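Local coordinates for acyl-CoA thioesterase II TesB2 (Mycobacterium marinum, PDB 3U0A) that hydrolyses acyl-CoA thioesters, probably releasing free fatty acids and CoA from fatty acyl-CoA in lipid metabolism, at the interface of chains A and B. Coordinates in Å, arbitrary orientation; residue numbers count along the deposited sequence, not the author numbering. Chains: chain A/B, Acyl-CoA thioesterase II TesB2.

Contacts 2 and 3 are neighbours, their C-alpha centres about 11 Å apart, and they share A:Tyr65 on strand 58-66: its hydroxyl end serves contact 2 and one face of its ring contact 3. Contact 1 lies well away, about 27 Å from contact 2 and 35 Å from contact 3, where a chain A loop reaches onto chain B. Strand 264-275 still takes part in both contacts 1 and 2, once from each chain. Because the interface is two-fold symmetric, every contact recurs with the chains exchanged, so the strand surfaces and the outlying loops fasten the pair, presumably as half of the homotetramer.

Contact 1: the interface of chains A and B. Residues chain A 117-119; chain B 205, 208-209, 216, 274.
A:Ile117 lays its side chain across one face of the B:His209 imidazole, with CB 3.7 Å from the ring centroid in a CH-pi contact. The other face is backed within chain B by the B:Thr208 hydroxyl OG1, displaced toward the rim, so the ring is sandwiched. Its rotation is fixed further at the edge, where NE2 shares a hydrogen bond of 2.7 Å with A:His119 ND1. The bond is bent, 136° at the hydrogen, and the model does not show which histidine donates. With A:Ile117 CG1 lodged between the backbone N and carbonyl carbon (chi1 54°) and the chain extended beyond it, CD1 reaches B:His209 CD2 at 3.7 Å and B:Thr274 CB at 3.8 Å. This is the dense part. Packing thins toward B:Leu216, whose CD1 touches A:Ile117 CG2 at 3.9 Å. Along another flank the contact is wet: water 1 sits 2.7 Å from A:Ile117 O and 3.2 Å from B:Thr274 OG1, bridging the chains. In the fold, the loop between strands 101-111 and 119-120 of chain A rests on the chain B segment just after 3-10 helix 201-206 and on the end of strand 264-275.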
# COMPACT_ATOMS: atom_id res chain seq x y z
N ILE A 117 -1.06 5.20 20.99
CA ILE A 117 -2.37 4.60 21.08
C ILE A 117 -2.34 3.15 20.61
O ILE A 117 -1.52 2.78 19.75
CB ILE A 117 -3.38 5.33 20.22
CG1 ILE A 117 -2.89 5.45 18.77
CG2 ILE A 117 -3.62 6.71 20.80
CD1 ILE A 117 -3.86 6.12 17.83
N SER A 118 -3.24 2.36 21.19
CA SER A 118 -3.35 0.91 20.93
C SER A 118 -4.74 0.50 20.49
O SER A 118 -5.70 0.87 21.14
CB SER A 118 -3.05 0.13 22.19
OG SER A 118 -1.78 -0.43 22.10
N HIS A 119 -4.84 -0.28 19.42
CA HIS A 119 -6.08 -0.99 19.08
C HIS A 119 -5.83 -1.93 17.94
O HIS A 119 -4.81 -1.81 17.24
CB HIS A 119 -7.23 -0.03 18.74
CG HIS A 119 -6.96 0.87 17.56
ND1 HIS A 119 -6.54 2.12 17.69
CD2 HIS A 119 -7.08 0.64 16.22
CE1 HIS A 119 -6.40 2.66 16.49
NE2 HIS A 119 -6.73 1.75 15.59
N ALA B 205 -7.92 6.98 12.81
CA ALA B 205 -7.19 6.22 13.81
C ALA B 205 -7.43 6.75 15.23
O ALA B 205 -7.14 6.03 16.19
CB ALA B 205 -5.72 6.17 13.49
N THR B 208 -11.41 6.40 18.67
CA THR B 208 -11.57 5.78 19.98
C THR B 208 -10.54 6.27 20.99
O THR B 208 -10.39 5.67 22.04
CB THR B 208 -11.43 4.25 19.88
OG1 THR B 208 -10.04 3.91 19.70
CG2 THR B 208 -12.27 3.68 18.74
N HIS B 209 -9.81 7.33 20.66
CA HIS B 209 -8.73 7.82 21.51
C HIS B 209 -8.85 9.30 21.76
O HIS B 209 -7.84 9.96 22.02
CB HIS B 209 -7.39 7.51 20.86
CG HIS B 209 -7.23 6.09 20.46
ND1 HIS B 209 -7.05 5.12 21.36
CD2 HIS B 209 -7.20 5.48 19.22
CE1 HIS B 209 -6.91 3.94 20.74
NE2 HIS B 209 -7.00 4.15 19.42
N LEU B 216 -0.50 13.35 21.75
CA LEU B 216 -0.08 12.62 20.58
C LEU B 216 0.76 13.45 19.63
O LEU B 216 0.39 14.55 19.30
CB LEU B 216 -1.28 12.10 19.83
CG LEU B 216 -1.81 10.82 20.41
CD1 LEU B 216 -3.00 10.40 19.60
CD2 LEU B 216 -0.72 9.77 20.41
N THR B 274 1.60 8.12 15.58
CA THR B 274 0.63 8.43 16.65
C THR B 274 1.25 8.15 18.01
O THR B 274 0.93 7.16 18.66
CB THR B 274 -0.67 7.63 16.49
OG1 THR B 274 -0.44 6.22 16.70
CG2 THR B 274 -1.20 7.82 15.13
O HOH W 1 0.66 3.74 18.48

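Contact 2: the interface of chains A and B. Residues chain A 65, 222, 252, 271; chain B 61, 63, 226.
B:Trp226 points its indole N-H at the A:Asp222 carboxylate, with NE1 donating to the syn lone pair of OD2 at 3.2 Å. The two planes stand 73° apart, and OD2 is somewhat tilted from the indole plane. The A:Glu271 carboxylate is turned almost square to the same ring, 86° between planes, with OE1 in the ring plane beside CD1. B:His63 comes to A:Asp222 obliquely from another side; its NE2 makes a weak bond to OD2, and its CE1 also lies over one face of the A:Tyr65 ring, toward the rim. The phenol meets B:Ser61 at its edge instead: OH and OG are hydrogen-bonded at 2.7 Å, and the B:Ser61 carbonyl O is a further likely partner of OH.

Water 2 ties these groups together, reaching A:Asp222 OD2 at 2.7 Å, A:Glu271 OE1 at 2.6 Å and B:Ser61 OG at 2.6 Å. The acids share this water, while the N-H donors go to A:Asp222. The backbone N of A:Glu271 holds A:Asp222 OD1 at 2.9 Å from above the carboxylate plane, steadying it. Here strands 58-66, 222-227, 250-259 and 264-275 of chain A meet strands 57-66 and 222-227 of chain B, in a polar, water-containing part of the subunit interface. A:Leu252 crosses the indole at about a right angle; with CG anti to the backbone N (chi1 -169°), its methyl CD1 lies over the five-membered ring, 3.7 Å from the centroid.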
# COMPACT_ATOMS: atom_id res chain seq x y z
N TYR A 65 7.56 -2.18 -6.58
CA TYR A 65 7.00 -2.33 -7.88
C TYR A 65 7.76 -3.44 -8.66
O TYR A 65 8.98 -3.36 -8.84
CB TYR A 65 7.13 -1.01 -8.62
CG TYR A 65 5.98 -0.03 -8.48
CD1 TYR A 65 4.66 -0.44 -8.68
CD2 TYR A 65 6.22 1.32 -8.22
CE1 TYR A 65 3.61 0.46 -8.58
CE2 TYR A 65 5.18 2.23 -8.13
CZ TYR A 65 3.86 1.80 -8.31
OH TYR A 65 2.80 2.71 -8.20
N ASP A 222 2.68 -4.97 -7.99
CA ASP A 222 3.25 -4.35 -6.82
C ASP A 222 3.00 -5.15 -5.55
O ASP A 222 2.53 -6.27 -5.61
CB ASP A 222 2.75 -2.89 -6.70
CG ASP A 222 1.34 -2.76 -6.15
OD1 ASP A 222 0.78 -3.68 -5.53
OD2 ASP A 222 0.81 -1.65 -6.32
N LEU A 252 -7.15 -5.77 -7.68
CA LEU A 252 -6.58 -5.37 -6.44
C LEU A 252 -6.95 -6.39 -5.41
O LEU A 252 -8.07 -6.90 -5.41
CB LEU A 252 -7.12 -4.02 -6.03
CG LEU A 252 -6.41 -3.35 -4.87
CD1 LEU A 252 -4.94 -3.13 -5.22
CD2 LEU A 252 -7.13 -2.06 -4.54
N GLU A 271 -1.61 -5.26 -6.02
CA GLU A 271 -2.29 -5.23 -7.30
C GLU A 271 -1.58 -6.21 -8.27
O GLU A 271 -0.36 -6.37 -8.22
CB GLU A 271 -2.31 -3.80 -7.84
CG GLU A 271 -3.16 -3.65 -9.08
CD GLU A 271 -3.35 -2.19 -9.50
OE1 GLU A 271 -2.32 -1.42 -9.57
OE2 GLU A 271 -4.53 -1.84 -9.76
N SER B 61 -1.63 3.43 -9.84
CA SER B 61 -1.15 3.38 -8.44
C SER B 61 -0.00 4.32 -8.13
O SER B 61 0.68 4.79 -9.02
CB SER B 61 -0.76 1.95 -8.01
OG SER B 61 0.42 1.50 -8.64
N HIS B 63 2.92 4.92 -4.61
CA HIS B 63 3.38 4.72 -3.24
C HIS B 63 4.36 5.81 -2.88
O HIS B 63 5.22 6.16 -3.67
CB HIS B 63 4.10 3.39 -2.96
CG HIS B 63 3.49 2.14 -3.59
ND1 HIS B 63 4.25 1.23 -4.28
CD2 HIS B 63 2.19 1.62 -3.56
CE1 HIS B 63 3.45 0.21 -4.71
NE2 HIS B 63 2.18 0.46 -4.28
N TRP B 226 -4.68 3.39 -5.14
CA TRP B 226 -5.02 2.63 -6.31
C TRP B 226 -6.23 3.26 -7.00
O TRP B 226 -7.29 3.42 -6.41
CB TRP B 226 -5.25 1.18 -5.93
CG TRP B 226 -4.01 0.50 -5.41
CD1 TRP B 226 -3.10 -0.27 -6.12
CD2 TRP B 226 -3.49 0.52 -4.04
NE1 TRP B 226 -2.09 -0.69 -5.33
CE2 TRP B 226 -2.26 -0.25 -4.07
CE3 TRP B 226 -3.89 1.10 -2.86
CZ2 TRP B 226 -1.50 -0.44 -2.92
CZ3 TRP B 226 -3.12 0.92 -1.72
CH2 TRP B 226 -1.95 0.16 -1.74
O HOH W 2 0.10 -1.03 -8.88

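Contact 3: the interface of chains A and B. Residues chain A 65, 67-68, 105; chain B 83-84, 91, 93.
B:Arg84 NE donates to the B:Thr91 hydroxyl OG1 at 3.1 Å, nearly straight and in the guanidinium plane, and both residues lie against A:Leu67. The bond fixes the arginine end so that its flat face turns to the A:Leu67 backbone, with CA over the guanidinium centre. A:Leu67 O lies over the same face, 2.8 Å from B:Arg84 NH1 but off the N-H direction, so this is not counted as a hydrogen bond. The leucine itself wedges its two methyls between threonines: CD1 meets B:Thr83 CG2 at 3.6 Å, crossing at about a right angle, while CD2 meets B:Thr91 CG2 at 3.8 Å. With the B:Thr91 hydroxyl opposite the carbonyl carbon (chi1 -48°), OG1 reaches B:Arg84 NE and also touches A:Leu67 CD2. The threonine methyl lies over the face of the A:Tyr65 ring, above CD2, on the side away from B:His63.

A:Arg68 runs antiparallel past B:Arg84, laying NH1 3.7 Å from the B:Arg84 CB. A:Arg68 NH1 and B:Arg84 NE stay 6.3 Å apart. The patch joins strand 101-111 and the loop after strand 58-66 of chain A to strands 76-85 and 89-98 of chain B; at its far end, A:Ser105 OG sits above the guanidinium face of B:Arg93, toward its rim and 3.7 Å from NH1.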
# COMPACT_ATOMS: atom_id res chain seq x y z
N TYR A 65 7.56 -2.18 -6.58
CA TYR A 65 7.00 -2.33 -7.88
C TYR A 65 7.76 -3.44 -8.66
O TYR A 65 8.98 -3.36 -8.84
CB TYR A 65 7.13 -1.01 -8.62
CG TYR A 65 5.98 -0.03 -8.48
CD1 TYR A 65 4.66 -0.44 -8.68
CD2 TYR A 65 6.22 1.32 -8.22
CE1 TYR A 65 3.61 0.46 -8.58
CE2 TYR A 65 5.18 2.23 -8.13
CZ TYR A 65 3.86 1.80 -8.31
OH TYR A 65 2.80 2.71 -8.20
N LEU A 67 8.90 -4.68 -11.79
CA LEU A 67 9.06 -4.00 -13.05
C LEU A 67 9.22 -5.01 -14.19
O LEU A 67 8.60 -4.87 -15.22
CB LEU A 67 10.24 -3.01 -12.97
CG LEU A 67 10.15 -1.87 -11.95
CD1 LEU A 67 11.36 -0.99 -12.08
CD2 LEU A 67 8.90 -1.05 -12.10
N ARG A 68 10.04 -6.03 -13.98
CA ARG A 68 10.41 -6.95 -15.05
C ARG A 68 10.55 -8.36 -14.56
O ARG A 68 10.76 -8.60 -13.39
CB ARG A 68 11.75 -6.56 -15.65
CG ARG A 68 11.62 -5.67 -16.87
CD ARG A 68 12.95 -4.98 -17.15
NE ARG A 68 13.09 -3.72 -16.40
CZ ARG A 68 13.11 -2.51 -16.96
NH1 ARG A 68 13.24 -1.41 -16.19
NH2 ARG A 68 13.00 -2.40 -18.29
N SER A 105 11.79 -2.56 -7.82
CA SER A 105 12.14 -1.33 -7.10
C SER A 105 11.24 -1.16 -5.88
O SER A 105 10.06 -1.42 -5.91
CB SER A 105 12.01 -0.09 -8.00
OG SER A 105 12.58 1.05 -7.38
N THR B 83 11.69 5.46 -14.74
CA THR B 83 12.08 4.16 -14.29
C THR B 83 11.96 3.07 -15.39
O THR B 83 12.91 2.39 -15.64
CB THR B 83 11.26 3.81 -13.01
OG1 THR B 83 11.37 4.89 -12.08
CG2 THR B 83 11.77 2.58 -12.34
N ARG B 84 10.79 2.91 -16.01
CA ARG B 84 10.65 2.12 -17.24
C ARG B 84 9.62 2.77 -18.16
O ARG B 84 8.76 3.53 -17.72
CB ARG B 84 10.23 0.61 -17.00
CG ARG B 84 8.80 0.43 -16.44
CD ARG B 84 8.01 -0.82 -16.90
NE ARG B 84 6.92 -1.12 -15.92
CZ ARG B 84 6.34 -2.31 -15.76
NH1 ARG B 84 6.66 -3.32 -16.57
NH2 ARG B 84 5.41 -2.50 -14.80
N THR B 91 6.50 3.50 -15.56
CA THR B 91 6.72 3.65 -14.12
C THR B 91 7.62 4.85 -13.86
O THR B 91 8.63 5.02 -14.54
CB THR B 91 7.37 2.38 -13.50
OG1 THR B 91 6.68 1.21 -13.94
CG2 THR B 91 7.33 2.42 -11.96
N ARG B 93 9.46 7.56 -10.66
CA ARG B 93 9.73 7.90 -9.29
C ARG B 93 9.93 9.40 -9.21
O ARG B 93 10.42 10.01 -10.12
CB ARG B 93 10.93 7.13 -8.69
CG ARG B 93 10.81 5.61 -8.71
CD ARG B 93 11.81 4.87 -7.78
NE ARG B 93 13.21 4.76 -8.29
CZ ARG B 93 14.29 4.45 -7.54
NH1 ARG B 93 14.18 4.19 -6.23
NH2 ARG B 93 15.51 4.44 -8.08